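Local coordinates for protein putidaredoxin reductase (Pseudomonas putida, PDB 1Q1R) that probably passes electrons from NADH through its bound FAD to the iron-sulfur protein putidaredoxin, which supplies the cytochrome P450cam monooxygenase, at residues H199-A204 / S331-I336; G337-G342 / V374-R379. All blocks are in the same frame, centred on the assembly; numbering follows the deposited sequence.

Interaction 1: H199-A204 / S331-I336; sequences HLHREA and SDQYEI
H201, close to the C-terminal end of helix 191-204, meets the turn through both ring nitrogens, firmly at Q333 and only weakly at Y334. NE2 of H201 donates to OE1 of Q333 at 2.8 Å, with an N-H...O angle of 161°; the oxygen sits close to the imidazole plane, while the donor is tilted out of the carbonyl plane of the amide. The other end of that amide is engaged too: NE2 of Q333 gives an in-plane bond of 2.9 Å to OG of S331, which is itself hydrogen-bonded to E163. At the other nitrogen, ND1 of H201 lies 2.8 Å from OH of Y334, a weak, strongly bent bond.

The aromatic pair is an offset edge-to-face stack. CE1 of Y334 comes over the rim of one imidazole face, the ring centroids are 4.8 Å apart, and the planes stand at 60°.

Apolar contacts add to these. CD1 of L200 presses against the edge of the phenol, 3.2 Å from CD1 of Y334, a tight approach. CG of L200 is anti to the backbone N (chi1 -168°), which sends the isobutyl group out toward the turn; its CD2 meets CD1 of I336 tip to tip at 4.0 Å. The methyl CB of A204 approaches the hydroxyl end of the ring, 3.6 Å from CZ of Y334.

Q333 to I336 form a type I' turn, the tight reversal of a beta hairpin between strands 328-333 and 336-342. It brings Y334 against the helix, tying the C-terminal domain to the pyridine nucleotide-disulphide oxidoreductase part, while L162 of helix 159-170 packs on H201 and Q333. Fixed at NE2 and leaned on by the phenol, the imidazole probably has little freedom to rotate, and the chain of bonds through Q333 and S331 probably holds the amide in one orientation.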
# COMPACT_ATOMS: atom_id res chain seq x y z
N HIS A 199 19.58 -9.93 6.29
CA HIS A 199 20.40 -10.16 7.48
C HIS A 199 19.62 -9.77 8.74
O HIS A 199 19.70 -10.44 9.77
CB HIS A 199 21.70 -9.36 7.39
CG HIS A 199 22.56 -9.48 8.61
ND1 HIS A 199 22.51 -8.57 9.64
CD2 HIS A 199 23.47 -10.41 8.98
CE1 HIS A 199 23.35 -8.94 10.60
NE2 HIS A 199 23.94 -10.05 10.22
N LEU A 200 18.87 -8.69 8.64
CA LEU A 200 18.08 -8.21 9.77
C LEU A 200 17.13 -9.31 10.26
O LEU A 200 17.12 -9.67 11.44
CB LEU A 200 17.31 -6.96 9.33
CG LEU A 200 16.59 -6.02 10.29
CD1 LEU A 200 15.11 -6.22 10.13
CD2 LEU A 200 17.05 -6.22 11.73
N HIS A 201 16.35 -9.86 9.33
CA HIS A 201 15.39 -10.91 9.65
C HIS A 201 16.02 -12.24 10.05
O HIS A 201 15.61 -12.85 11.03
CB HIS A 201 14.45 -11.10 8.46
CG HIS A 201 13.42 -10.02 8.33
ND1 HIS A 201 12.20 -10.08 8.96
CD2 HIS A 201 13.44 -8.84 7.66
CE1 HIS A 201 11.51 -8.98 8.69
NE2 HIS A 201 12.25 -8.21 7.90
N ARG A 202 17.02 -12.69 9.30
CA ARG A 202 17.70 -13.94 9.62
C ARG A 202 18.28 -13.84 11.02
O ARG A 202 18.23 -14.79 11.80
CB ARG A 202 18.80 -14.25 8.60
CG ARG A 202 18.26 -14.79 7.27
CD ARG A 202 19.34 -14.95 6.21
NE ARG A 202 18.79 -15.48 4.97
CZ ARG A 202 19.21 -15.15 3.75
NH1 ARG A 202 20.19 -14.27 3.60
NH2 ARG A 202 18.63 -15.68 2.68
N GLU A 203 18.83 -12.67 11.34
CA GLU A 203 19.41 -12.44 12.66
C GLU A 203 18.33 -12.61 13.73
O GLU A 203 18.59 -13.11 14.82
CB GLU A 203 19.98 -11.02 12.73
CG GLU A 203 20.80 -10.74 13.97
CD GLU A 203 22.28 -10.99 13.75
OE1 GLU A 203 22.66 -12.13 13.39
OE2 GLU A 203 23.07 -10.04 13.94
N ALA A 204 17.11 -12.18 13.40
CA ALA A 204 15.99 -12.27 14.33
C ALA A 204 15.47 -13.71 14.45
O ALA A 204 14.71 -14.02 15.36
CB ALA A 204 14.87 -11.34 13.88
N SER A 331 7.33 1.54 6.61
CA SER A 331 7.21 0.15 7.01
C SER A 331 7.77 0.06 8.42
O SER A 331 8.73 0.75 8.76
CB SER A 331 8.01 -0.76 6.07
OG SER A 331 7.96 -2.11 6.49
N ASP A 332 7.14 -0.77 9.24
CA ASP A 332 7.59 -0.96 10.62
C ASP A 332 7.97 -2.42 10.78
O ASP A 332 7.12 -3.30 10.66
CB ASP A 332 6.48 -0.63 11.61
CG ASP A 332 6.16 0.85 11.68
OD1 ASP A 332 5.20 1.22 12.39
OD2 ASP A 332 6.88 1.65 11.03
N GLN A 333 9.24 -2.67 11.04
CA GLN A 333 9.74 -4.02 11.23
C GLN A 333 10.70 -3.99 12.42
O GLN A 333 11.65 -3.20 12.43
CB GLN A 333 10.48 -4.49 9.97
CG GLN A 333 9.59 -4.59 8.73
CD GLN A 333 10.40 -4.84 7.47
OE1 GLN A 333 11.33 -5.64 7.47
NE2 GLN A 333 10.02 -4.18 6.38
N TYR A 334 10.44 -4.83 13.41
CA TYR A 334 11.27 -4.89 14.61
C TYR A 334 11.53 -3.49 15.17
O TYR A 334 12.67 -3.13 15.48
CB TYR A 334 12.61 -5.57 14.30
CG TYR A 334 12.48 -6.91 13.62
CD1 TYR A 334 12.88 -7.08 12.29
CD2 TYR A 334 11.93 -8.00 14.29
CE1 TYR A 334 12.75 -8.32 11.65
CE2 TYR A 334 11.79 -9.24 13.66
CZ TYR A 334 12.21 -9.39 12.34
OH TYR A 334 12.08 -10.61 11.73
N GLU A 335 10.47 -2.70 15.31
CA GLU A 335 10.56 -1.35 15.86
C GLU A 335 11.51 -0.42 15.11
O GLU A 335 11.93 0.60 15.64
CB GLU A 335 10.97 -1.40 17.34
CG GLU A 335 9.95 -2.07 18.26
CD GLU A 335 10.45 -2.18 19.69
OE1 GLU A 335 10.71 -1.14 20.32
OE2 GLU A 335 10.59 -3.33 20.18
N ILE A 336 11.86 -0.78 13.88
CA ILE A 336 12.75 0.04 13.07
C ILE A 336 11.92 1.00 12.22
O ILE A 336 10.97 0.60 11.56
CB ILE A 336 13.62 -0.83 12.13
CG1 ILE A 336 14.58 -1.68 12.96
CG2 ILE A 336 14.37 0.05 11.15
CD1 ILE A 336 15.42 -2.62 12.14

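Interaction 2: G337-G342 / V374-R379; sequences GLKMVG and VDTVNR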
# COMPACT_ATOMS: atom_id res chain seq x y z
N GLY A 337 12.29 2.28 12.25
CA GLY A 337 11.57 3.27 11.48
C GLY A 337 12.02 3.31 10.03
O GLY A 337 13.02 3.93 9.69
N LEU A 338 11.27 2.62 9.17
CA LEU A 338 11.59 2.57 7.75
C LEU A 338 10.70 3.54 6.99
O LEU A 338 9.48 3.37 6.96
CB LEU A 338 11.39 1.15 7.24
CG LEU A 338 12.18 0.09 8.02
CD1 LEU A 338 11.66 -1.31 7.72
CD2 LEU A 338 13.65 0.21 7.68
N LYS A 339 11.30 4.55 6.37
CA LYS A 339 10.55 5.53 5.60
C LYS A 339 11.19 5.70 4.23
O LYS A 339 12.38 5.96 4.11
CB LYS A 339 10.49 6.87 6.34
CG LYS A 339 9.94 6.74 7.76
CD LYS A 339 9.69 8.09 8.40
CE LYS A 339 8.45 8.76 7.82
NZ LYS A 339 8.16 10.07 8.48
N MET A 340 10.37 5.53 3.19
CA MET A 340 10.84 5.63 1.82
C MET A 340 10.17 6.78 1.08
O MET A 340 8.96 6.96 1.17
CB MET A 340 10.55 4.31 1.09
CG MET A 340 11.17 3.05 1.71
SD MET A 340 10.63 2.56 3.39
CE MET A 340 12.24 2.50 4.25
N VAL A 341 10.96 7.55 0.34
CA VAL A 341 10.43 8.66 -0.45
C VAL A 341 10.91 8.56 -1.89
O VAL A 341 12.07 8.24 -2.15
CB VAL A 341 10.83 10.04 0.13
CG1 VAL A 341 12.34 10.15 0.23
CG2 VAL A 341 10.28 11.15 -0.75
N GLY A 342 10.01 8.83 -2.83
CA GLY A 342 10.35 8.77 -4.24
C GLY A 342 10.25 7.38 -4.83
O GLY A 342 9.94 6.41 -4.13
N VAL A 374 14.93 8.03 -1.83
CA VAL A 374 15.78 7.82 -0.67
C VAL A 374 15.07 6.91 0.32
O VAL A 374 13.91 7.15 0.66
CB VAL A 374 16.11 9.15 0.05
CG1 VAL A 374 17.08 8.87 1.20
CG2 VAL A 374 16.71 10.15 -0.92
N ASP A 375 15.75 5.86 0.74
CA ASP A 375 15.20 4.94 1.72
C ASP A 375 15.93 5.31 3.01
O ASP A 375 17.17 5.30 3.05
CB ASP A 375 15.50 3.48 1.35
CG ASP A 375 14.71 3.01 0.12
OD1 ASP A 375 15.06 1.93 -0.41
OD2 ASP A 375 13.76 3.69 -0.30
N THR A 376 15.19 5.66 4.05
CA THR A 376 15.82 6.01 5.32
C THR A 376 15.48 4.97 6.38
O THR A 376 14.35 4.48 6.44
CB THR A 376 15.39 7.40 5.81
OG1 THR A 376 13.98 7.41 6.07
CG2 THR A 376 15.71 8.46 4.76
N VAL A 377 16.46 4.64 7.20
CA VAL A 377 16.29 3.67 8.28
C VAL A 377 16.62 4.36 9.60
O VAL A 377 17.79 4.62 9.90
CB VAL A 377 17.22 2.46 8.07
CG1 VAL A 377 17.15 1.54 9.27
CG2 VAL A 377 16.82 1.72 6.80
N ASN A 378 15.58 4.64 10.38
CA ASN A 378 15.71 5.33 11.66
C ASN A 378 16.32 6.72 11.48
O ASN A 378 17.10 7.18 12.31
CB ASN A 378 16.56 4.52 12.65
CG ASN A 378 15.80 3.34 13.24
OD1 ASN A 378 14.58 3.39 13.42
ND2 ASN A 378 16.52 2.27 13.57
N ARG A 379 15.96 7.39 10.39
CA ARG A 379 16.44 8.74 10.12
C ARG A 379 15.31 9.64 9.65
O ARG A 379 15.24 10.03 8.48
CB ARG A 379 17.57 8.70 9.09
CG ARG A 379 18.82 8.05 9.63
CD ARG A 379 20.06 8.49 8.89
NE ARG A 379 21.26 7.95 9.50
CZ ARG A 379 22.50 8.23 9.10
NH1 ARG A 379 22.71 9.07 8.09
NH2 ARG A 379 23.52 7.67 9.73
O HOH W 1 13.61 6.53 8.86
O HOH W 2 11.93 5.15 -1.80
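N378 and G337 clasp each other with two hydrogen bonds where strand 336-342 begins and strand 370-377 runs out. N378 N donates to G337 O at 2.7 Å and almost straight (175°), while OD1 of N378 returns to accept from G337 N at 2.8 Å, the donor standing above the carbonyl plane of the amide. A lysine in place of N378 would probably leave G337 N without its acceptor and P359 O without the bond it takes from ND2, loosening the strand end. Two donors of T376 converge on one acceptor: K339 O receives T376 N at 2.8 Å and T376 OG1 at 2.9 Å. The hydroxyl reaches it because OG1 lies between the backbone N and the carbonyl carbon (chi1 64°). A water donates to G337 O and to T376 OG1 and accepts from R379 N, linking both strands to the N-cap residue R379 of helix 380-391.

K339-T376 and V341-V374 are hydrogen-bonded pairs, each exchanging both backbone bonds, and L338-V377 and M340-D375 are non-hydrogen-bonded pairs. These are neighbouring strands of the antiparallel sheet of the C-terminal domain, running at 168° to each other, with strand 328-333 flanking 336-342 and strand 360-367 flanking 370-377.

L338 and V377 lie side by side, CD2 of L338 against CG2 of V377 at 3.6 Å, on the face where Y197 and F196 of helix 191-204 pack. On that same face M340 crosses D375 at about a right angle, its CG 3.3 Å from OD2 of D375. The opposite face holds K339, V341, V374 and T376. Here CG1 of V341 touches CB of V374 at 3.9 Å, and F383 of helix 380-391 packs on K339, V341 and T376.

The two contacts follow one another along the chain, interaction 1 closing at I336 and interaction 2 opening at G337, with centres about 14 Å apart on the same side of the chain's centre. Both reach one antiparallel sheet: strands 328-333 and 336-342 are hairpin neighbours, and 370-377 lies next in order. They meet directly, S331 N probably bonding to L338 O and CG2 of I336 packing on CG1 of V377. Helix 191-204 serves both, its last turn meeting the hairpin turn and an earlier part packing on one face of the sheet. The C-terminal sheet thus appears to be joined to the pyridine nucleotide-disulphide oxidoreductase part through one helix, with side chains of Q333 and M340 each about 9 Å from FAD.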